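Local coordinates for secreted protein (Streptomyces lividans TK24, PDB 5LXZ), which binds copper in a galactose-oxidase-like site and is probably a secreted metalloradical oxidase of family AA5, at residues A[81-86]-A[545-550]; A[246-251]-A[296-301]; A[260-265]-A[274-279]. The protein carries 1 engineered substitution. All coordinates share one frame; numbering follows the deposited sequence.

Contact 1: A[81-86]-A[545-550]. With CU (copper (II) ion), chain B; EDO (1,2-ethanediol), chain P.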
# COMPACT_ATOMS: atom_id res chain seq x y z
N THR A 81 5.50 3.81 6.47
CA THR A 81 5.28 2.63 7.28
C THR A 81 4.38 1.62 6.62
O THR A 81 3.71 1.92 5.65
CB THR A 81 4.54 3.02 8.58
OG1 THR A 81 3.42 3.86 8.25
CG2 THR A 81 5.44 3.69 9.49
N GLY A 82 4.37 0.39 7.17
CA GLY A 82 3.36 -0.60 6.87
C GLY A 82 2.47 -0.74 8.09
O GLY A 82 2.85 -0.34 9.19
N HIS A 83 1.29 -1.32 7.92
CA HIS A 83 0.33 -1.30 9.01
C HIS A 83 -0.81 -2.25 8.76
O HIS A 83 -1.27 -2.39 7.61
CB HIS A 83 -0.21 0.08 9.28
CG HIS A 83 -0.48 0.87 8.06
ND1 HIS A 83 -1.27 0.42 7.03
CD2 HIS A 83 -0.01 2.07 7.68
CE1 HIS A 83 -1.32 1.34 6.09
NE2 HIS A 83 -0.55 2.34 6.45
N THR A 84 -1.28 -2.90 9.82
CA THR A 84 -2.45 -3.74 9.74
C THR A 84 -3.10 -3.80 11.13
O THR A 84 -2.45 -3.57 12.16
CB THR A 84 -2.11 -5.10 9.13
OG1 THR A 84 -3.31 -5.71 8.59
CG2 THR A 84 -1.44 -5.99 10.12
N GLN A 85 -4.39 -4.08 11.15
CA GLN A 85 -5.13 -4.26 12.40
C GLN A 85 -4.78 -5.55 13.09
O GLN A 85 -4.79 -6.61 12.49
CB GLN A 85 -6.63 -4.26 12.10
CG GLN A 85 -7.45 -4.17 13.39
CD GLN A 85 -8.90 -4.61 13.33
OE1 GLN A 85 -9.50 -4.93 14.39
NE2 GLN A 85 -9.51 -4.57 12.18
N LEU A 86 -4.49 -5.46 14.37
CA LEU A 86 -4.30 -6.61 15.24
C LEU A 86 -5.65 -7.11 15.75
O LEU A 86 -6.67 -6.47 15.63
CB LEU A 86 -3.42 -6.20 16.41
CG LEU A 86 -2.03 -5.74 16.03
CD1 LEU A 86 -1.31 -5.36 17.29
CD2 LEU A 86 -1.25 -6.75 15.22
N ALA A 545 -6.97 -0.18 5.95
CA ALA A 545 -5.77 0.58 6.25
C ALA A 545 -5.08 0.75 4.90
O ALA A 545 -4.59 -0.23 4.32
CB ALA A 545 -4.88 -0.16 7.25
N SER A 546 -5.09 1.95 4.38
CA SER A 546 -4.74 2.19 3.01
C SER A 546 -3.53 3.10 2.92
O SER A 546 -3.52 4.18 3.51
CB SER A 546 -5.95 2.84 2.34
OG SER A 546 -5.71 3.10 0.94
N THR A 547 -2.58 2.73 2.08
CA THR A 547 -1.46 3.58 1.71
C THR A 547 -0.82 3.04 0.45
O THR A 547 -0.85 1.86 0.21
CB THR A 547 -0.36 3.66 2.80
OG1 THR A 547 0.52 4.76 2.54
CG2 THR A 547 0.51 2.37 2.93
N HIS A 548 -0.29 3.94 -0.37
CA HIS A 548 0.44 3.58 -1.56
C HIS A 548 -0.26 2.51 -2.36
O HIS A 548 0.36 1.56 -2.81
CB HIS A 548 1.88 3.15 -1.22
CG HIS A 548 2.75 4.22 -0.65
ND1 HIS A 548 2.60 4.73 0.61
CD2 HIS A 548 3.85 4.83 -1.16
CE1 HIS A 548 3.56 5.57 0.88
NE2 HIS A 548 4.32 5.67 -0.20
N VAL A 549 -1.55 2.70 -2.64
CA VAL A 549 -2.30 1.84 -3.51
C VAL A 549 -2.42 0.40 -2.98
O VAL A 549 -2.62 -0.54 -3.75
CB VAL A 549 -1.75 1.81 -4.98
CG1 VAL A 549 -2.89 1.59 -5.95
CG2 VAL A 549 -1.03 3.10 -5.36
N THR A 550 -2.30 0.26 -1.66
CA THR A 550 -2.16 -1.03 -1.01
C THR A 550 -3.07 -1.06 0.20
O THR A 550 -2.97 -0.18 1.07
CB THR A 550 -0.69 -1.25 -0.57
OG1 THR A 550 0.16 -1.04 -1.71
CG2 THR A 550 -0.44 -2.68 -0.05
CU CU B . 5.66 7.17 -0.71
C1 EDO P . 1.04 -1.61 3.75
O1 EDO P . 0.64 -0.76 4.84
C2 EDO P . 0.57 -2.99 4.00
O2 EDO P . 0.90 -3.21 5.38
O HOH W 1 7.51 8.32 -0.77
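H83 places CG in the crowded position between its backbone N and carbonyl carbon (chi1 40°), which swings the imidazole across to strand 545-547. T547 has OG1 anti to its backbone N (chi1 -165°), so its methyl takes the crowded position and meets that ring. The strands run nearly antiparallel but belong to different sheets, their axes 7.4 Å apart, the gap filled by van der Waals contacts of methyls with the H83 ring. T547 CG2 comes obliquely to H83 NE2 at 3.7 Å, and A545 CB reaches H83 ND1, also at 3.7 Å. H83 NE2 is tied to H30. O1 of an ethanediol, probably from the crystallisation liquor, lies over one ring face, 3.1 Å from H83 CE1; H83 N donates to O2. On the other branch of T547, OG1 accepts a hydrogen bond from H548 ND1 at 2.8 Å, 11° out of the imidazole plane, and also bonds I29 O. A type I' turn from T547 to T550 carries H548, whose NE2 binds copper at 2.1 Å. With ND1 donating to a hydroxyl, H548 is probably neutral, its rotation held by T547 at ND1 and copper at NE2; H83 packs against the second-shell T547.

Contact 2: A[246-251]-A[296-301]. Engineered in segment 246-251: A247 (natural residue Trp). With CU (copper (II) ion), chain B; EDO (1,2-ethanediol), chain P.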
# COMPACT_ATOMS: atom_id res chain seq x y z
N ARG A 246 13.03 -0.61 7.69
CA ARG A 246 12.19 -0.77 6.51
C ARG A 246 11.39 0.48 6.24
O ARG A 246 10.53 0.85 7.01
CB ARG A 246 11.20 -1.94 6.68
CG ARG A 246 11.82 -3.27 7.10
CD ARG A 246 10.66 -4.26 7.34
NE ARG A 246 11.17 -5.47 7.93
CZ ARG A 246 11.63 -6.53 7.25
NH1 ARG A 246 11.57 -6.61 5.95
NH2 ARG A 246 12.13 -7.59 7.89
N ALA A 247 11.70 1.14 5.12
CA ALA A 247 10.80 2.09 4.49
C ALA A 247 10.00 1.33 3.47
O ALA A 247 10.55 0.69 2.57
CB ALA A 247 11.54 3.24 3.80
N TYR A 248 8.67 1.41 3.58
CA TYR A 248 7.70 0.79 2.65
C TYR A 248 7.55 -0.73 2.80
O TYR A 248 7.46 -1.47 1.80
CB TYR A 248 8.03 1.09 1.20
CG TYR A 248 7.86 2.47 0.70
CD1 TYR A 248 7.49 3.53 1.52
CD2 TYR A 248 8.03 2.68 -0.65
CE1 TYR A 248 7.34 4.79 0.98
CE2 TYR A 248 7.90 3.92 -1.18
CZ TYR A 248 7.55 4.96 -0.37
OH TYR A 248 7.42 6.15 -1.01
N PRO A 249 7.50 -1.25 4.02
CA PRO A 249 7.21 -2.67 4.17
C PRO A 249 5.69 -2.97 4.06
O PRO A 249 4.85 -2.10 4.33
CB PRO A 249 7.68 -2.95 5.58
CG PRO A 249 7.27 -1.74 6.31
CD PRO A 249 7.52 -0.59 5.33
N THR A 250 5.37 -4.21 3.67
CA THR A 250 4.01 -4.69 3.91
C THR A 250 3.96 -5.44 5.21
O THR A 250 4.84 -6.27 5.47
CB THR A 250 3.54 -5.58 2.76
OG1 THR A 250 3.22 -4.71 1.67
CG2 THR A 250 2.29 -6.38 3.08
N LEU A 251 2.92 -5.15 6.00
CA LEU A 251 2.57 -5.94 7.17
C LEU A 251 1.29 -6.68 6.87
O LEU A 251 0.31 -6.03 6.46
CB LEU A 251 2.36 -5.02 8.36
CG LEU A 251 3.60 -4.73 9.22
CD1 LEU A 251 4.75 -4.18 8.49
CD2 LEU A 251 3.16 -3.78 10.36
N PRO A 296 9.60 -6.66 -4.04
CA PRO A 296 9.64 -5.21 -4.05
C PRO A 296 8.88 -4.63 -2.87
O PRO A 296 8.26 -5.40 -2.15
CB PRO A 296 8.93 -4.83 -5.35
CG PRO A 296 8.15 -6.03 -5.72
CD PRO A 296 8.85 -7.22 -5.18
N THR A 297 8.87 -3.32 -2.73
CA THR A 297 8.21 -2.67 -1.60
C THR A 297 6.71 -2.68 -1.73
O THR A 297 6.16 -2.87 -2.81
CB THR A 297 8.69 -1.22 -1.43
OG1 THR A 297 8.26 -0.45 -2.55
CG2 THR A 297 10.17 -1.17 -1.22
N TYR A 298 6.03 -2.52 -0.60
CA TYR A 298 4.58 -2.65 -0.49
C TYR A 298 4.03 -3.78 -1.36
O TYR A 298 3.05 -3.58 -2.13
CB TYR A 298 3.85 -1.32 -0.75
CG TYR A 298 4.03 -0.28 0.32
CD1 TYR A 298 3.81 -0.57 1.65
CD2 TYR A 298 4.37 1.04 0.00
CE1 TYR A 298 3.95 0.39 2.62
CE2 TYR A 298 4.54 2.00 0.97
CZ TYR A 298 4.30 1.70 2.28
OH TYR A 298 4.45 2.71 3.21
N PRO A 299 4.57 -4.99 -1.24
CA PRO A 299 3.98 -6.09 -1.99
C PRO A 299 2.58 -6.36 -1.52
O PRO A 299 2.30 -6.38 -0.34
CB PRO A 299 4.89 -7.28 -1.71
CG PRO A 299 5.46 -6.93 -0.34
CD PRO A 299 5.61 -5.45 -0.30
N ALA A 300 1.64 -6.56 -2.44
CA ALA A 300 0.27 -6.83 -2.06
C ALA A 300 0.11 -8.29 -1.67
O ALA A 300 -0.00 -9.15 -2.54
CB ALA A 300 -0.66 -6.47 -3.20
N LEU A 301 0.11 -8.55 -0.36
CA LEU A 301 0.17 -9.90 0.20
C LEU A 301 -1.09 -10.16 1.03
O LEU A 301 -1.29 -9.50 2.05
CB LEU A 301 1.39 -10.05 1.09
CG LEU A 301 2.74 -9.82 0.43
CD1 LEU A 301 3.86 -9.90 1.47
CD2 LEU A 301 3.01 -10.84 -0.67
CU CU B . 5.66 7.17 -0.71
C1 EDO P . 1.04 -1.61 3.75
O1 EDO P . 0.64 -0.76 4.84
C2 EDO P . 0.57 -2.99 4.00
O2 EDO P . 0.90 -3.21 5.38
O HOH W 1 7.51 8.32 -0.77
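Two hydrogen bonds join the segments, which run almost parallel, their end-to-end directions 13° apart. Y298 N donates to Y248 O at 3.0 Å, nearly straight at 169°, and T250 OG1 donates to P299 O at 2.8 Å. T250 also slides past the proline ring, OG1 lying 3.2 Å from P299 CD. The aromatic contact is offset: the Y248 and Y298 rings are tilted by 25° and barely overlap, with Y298 CE2 over a face of Y248, near its rim, 3.4 Å from Y248 CG. Y248 CB makes a CH-pi contact, 3.9 Å from the Y298 ring centroid. T297 CB packs on Y248 CB at 3.6 Å, while the buried P249 O, without a polar partner, lies 3.2 Å from Y298 CE1. An alanine in place of Y298 removes the ring over Y248 and the hydroxyl bonded to T81 O, and would probably leave Y248 less well covered and strand 81-85 less firmly tied. Next to the engineered A247, Y248 OH binds copper at 2.1 Å and is hydrogen-bonded to Y460 OH. Consecutive Kelch repeats thus meet where their first strands begin, and the copper-binding tyrosine beside C80 recalls the cysteine-linked tyrosine of galactose oxidase.

Contact 3: A[260-265]-A[274-279]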
# COMPACT_ATOMS: atom_id res chain seq x y z
N LEU A 260 3.30 -10.69 9.58
CA LEU A 260 4.47 -10.80 8.76
C LEU A 260 4.85 -9.43 8.21
O LEU A 260 4.02 -8.76 7.60
CB LEU A 260 4.22 -11.81 7.66
CG LEU A 260 5.37 -12.08 6.69
CD1 LEU A 260 6.49 -12.85 7.32
CD2 LEU A 260 4.82 -12.85 5.52
N SER A 261 6.11 -9.07 8.33
CA SER A 261 6.67 -7.85 7.74
C SER A 261 7.64 -8.23 6.63
O SER A 261 8.55 -9.04 6.85
CB SER A 261 7.34 -7.04 8.78
OG SER A 261 7.86 -5.88 8.17
N VAL A 262 7.37 -7.70 5.44
CA VAL A 262 8.07 -8.04 4.21
C VAL A 262 8.58 -6.81 3.52
O VAL A 262 7.85 -5.82 3.32
CB VAL A 262 7.14 -8.81 3.26
CG1 VAL A 262 7.82 -9.25 2.00
CG2 VAL A 262 6.61 -10.04 3.99
N SER A 263 9.83 -6.93 3.07
CA SER A 263 10.44 -5.95 2.18
C SER A 263 10.69 -4.62 2.86
O SER A 263 10.82 -4.54 4.07
CB SER A 263 9.67 -5.85 0.85
OG SER A 263 10.49 -5.17 -0.14
N GLY A 264 10.84 -3.57 2.06
CA GLY A 264 11.22 -2.26 2.50
C GLY A 264 12.65 -1.91 2.12
O GLY A 264 13.42 -2.75 1.68
N LEU A 265 12.96 -0.64 2.21
CA LEU A 265 14.32 -0.14 2.04
C LEU A 265 14.97 -0.05 3.39
O LEU A 265 14.39 0.46 4.35
CB LEU A 265 14.30 1.22 1.35
CG LEU A 265 13.59 1.27 0.01
CD1 LEU A 265 13.63 2.71 -0.51
CD2 LEU A 265 14.27 0.34 -0.97
N GLY A 274 15.06 -9.81 1.22
CA GLY A 274 14.23 -10.95 1.54
C GLY A 274 14.30 -11.44 2.98
O GLY A 274 13.83 -12.55 3.23
N LYS A 275 14.79 -10.62 3.90
CA LYS A 275 14.84 -10.93 5.32
C LYS A 275 13.52 -10.47 5.92
O LYS A 275 13.27 -9.25 6.05
CB LYS A 275 16.04 -10.28 5.97
CG LYS A 275 17.36 -10.78 5.40
CD LYS A 275 18.53 -10.10 6.10
CE LYS A 275 19.87 -10.73 5.75
NZ LYS A 275 20.96 -10.11 6.53
N ASN A 276 12.61 -11.41 6.13
CA ASN A 276 11.28 -11.13 6.65
C ASN A 276 11.18 -11.44 8.12
O ASN A 276 12.02 -12.22 8.66
CB ASN A 276 10.27 -11.91 5.83
CG ASN A 276 10.43 -11.63 4.37
OD1 ASN A 276 10.53 -10.46 3.99
ND2 ASN A 276 10.49 -12.65 3.55
N GLU A 277 10.21 -10.85 8.81
CA GLU A 277 10.07 -11.03 10.23
C GLU A 277 8.64 -11.07 10.64
O GLU A 277 7.76 -10.64 9.91
CB GLU A 277 10.85 -10.02 11.06
CG GLU A 277 10.64 -8.59 10.81
CD GLU A 277 11.86 -7.81 11.41
OE1 GLU A 277 12.14 -7.94 12.65
OE2 GLU A 277 12.60 -7.10 10.66
N VAL A 278 8.39 -11.65 11.80
CA VAL A 278 7.05 -11.86 12.28
C VAL A 278 6.91 -11.22 13.64
O VAL A 278 7.72 -11.50 14.52
CB VAL A 278 6.70 -13.35 12.33
CG1 VAL A 278 5.36 -13.56 12.95
CG2 VAL A 278 6.77 -13.97 10.93
N TYR A 279 5.85 -10.44 13.81
CA TYR A 279 5.48 -9.85 15.09
C TYR A 279 4.47 -10.75 15.75
O TYR A 279 3.44 -11.06 15.16
CB TYR A 279 4.81 -8.50 14.85
CG TYR A 279 4.43 -7.73 16.09
CD1 TYR A 279 5.40 -7.10 16.85
CD2 TYR A 279 3.11 -7.61 16.49
CE1 TYR A 279 5.06 -6.35 17.93
CE2 TYR A 279 2.76 -6.84 17.58
CZ TYR A 279 3.74 -6.20 18.28
OH TYR A 279 3.34 -5.43 19.34
O HOH W 2 12.19 -8.63 2.95
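Strands 259-262 and 277-280 are the middle two of a four-stranded antiparallel Kelch blade, the repeating unit of a beta-propeller. S261 and E277 form a hydrogen-bonded pair: S261 N reaches E277 O at 2.8 Å, nearly along the C=O axis, and E277 N answers to S261 O at 3.1 Å, in the carbonyl plane. Beyond this pair, toward G274, the chains diverge and N276 fills in with its side chain. Its CB lies 3.5 Å from S261 O and 4.2 Å from L260 CD1. CG, anti to the carbonyl carbon (chi1 -54°), heads over V262 and touches its CG2. At the tip the amide splits its work. OD1 lies against V262, 3.5 Å from its CA, and 2.7 Å from water 2, which can donate to it; that water accepts a hydrogen bond from S263 N at 2.9 Å, so it probably carries the link between the chains past the last direct bond. ND2 turns to R293 O. W330 of the neighbouring blade packs on L260, V262 and N276, while S261 and E277 look to the other face. There the carboxylate of E277 forms a salt bridge with R246 and accepts hydrogen bonds from the backbone N of H243 and E244. Back on the W330 side, L260 and V278 are a non-hydrogen-bonded pair whose side chains cross obliquely, L260 CD1 meeting V278 CG2 at 3.8 Å.

Overall arrangement
Contacts 1 and 2, centres about 9 Å apart, meet at the copper bound by Y248 and H548; H461 and a water 2.2 Å from the metal complete the bonded set, with Y460 of the same site beside Y248. Y298 OH of contact 2 probably bonds T81 O of contact 1 at 2.7 Å, and Y298 packs on the H548 ring, touching both ligands; one ethanediol binds H83 N and L251 N. Contact 3, about 8 Å from contact 2 between centres, continues the same blade outward. A247 O and L265 N, 2.8 Å apart, and R246 NH2 and K275 O, 2.7 Å apart, tie it to the Y248 loop, while the S263 side chain is about 13 Å from that copper.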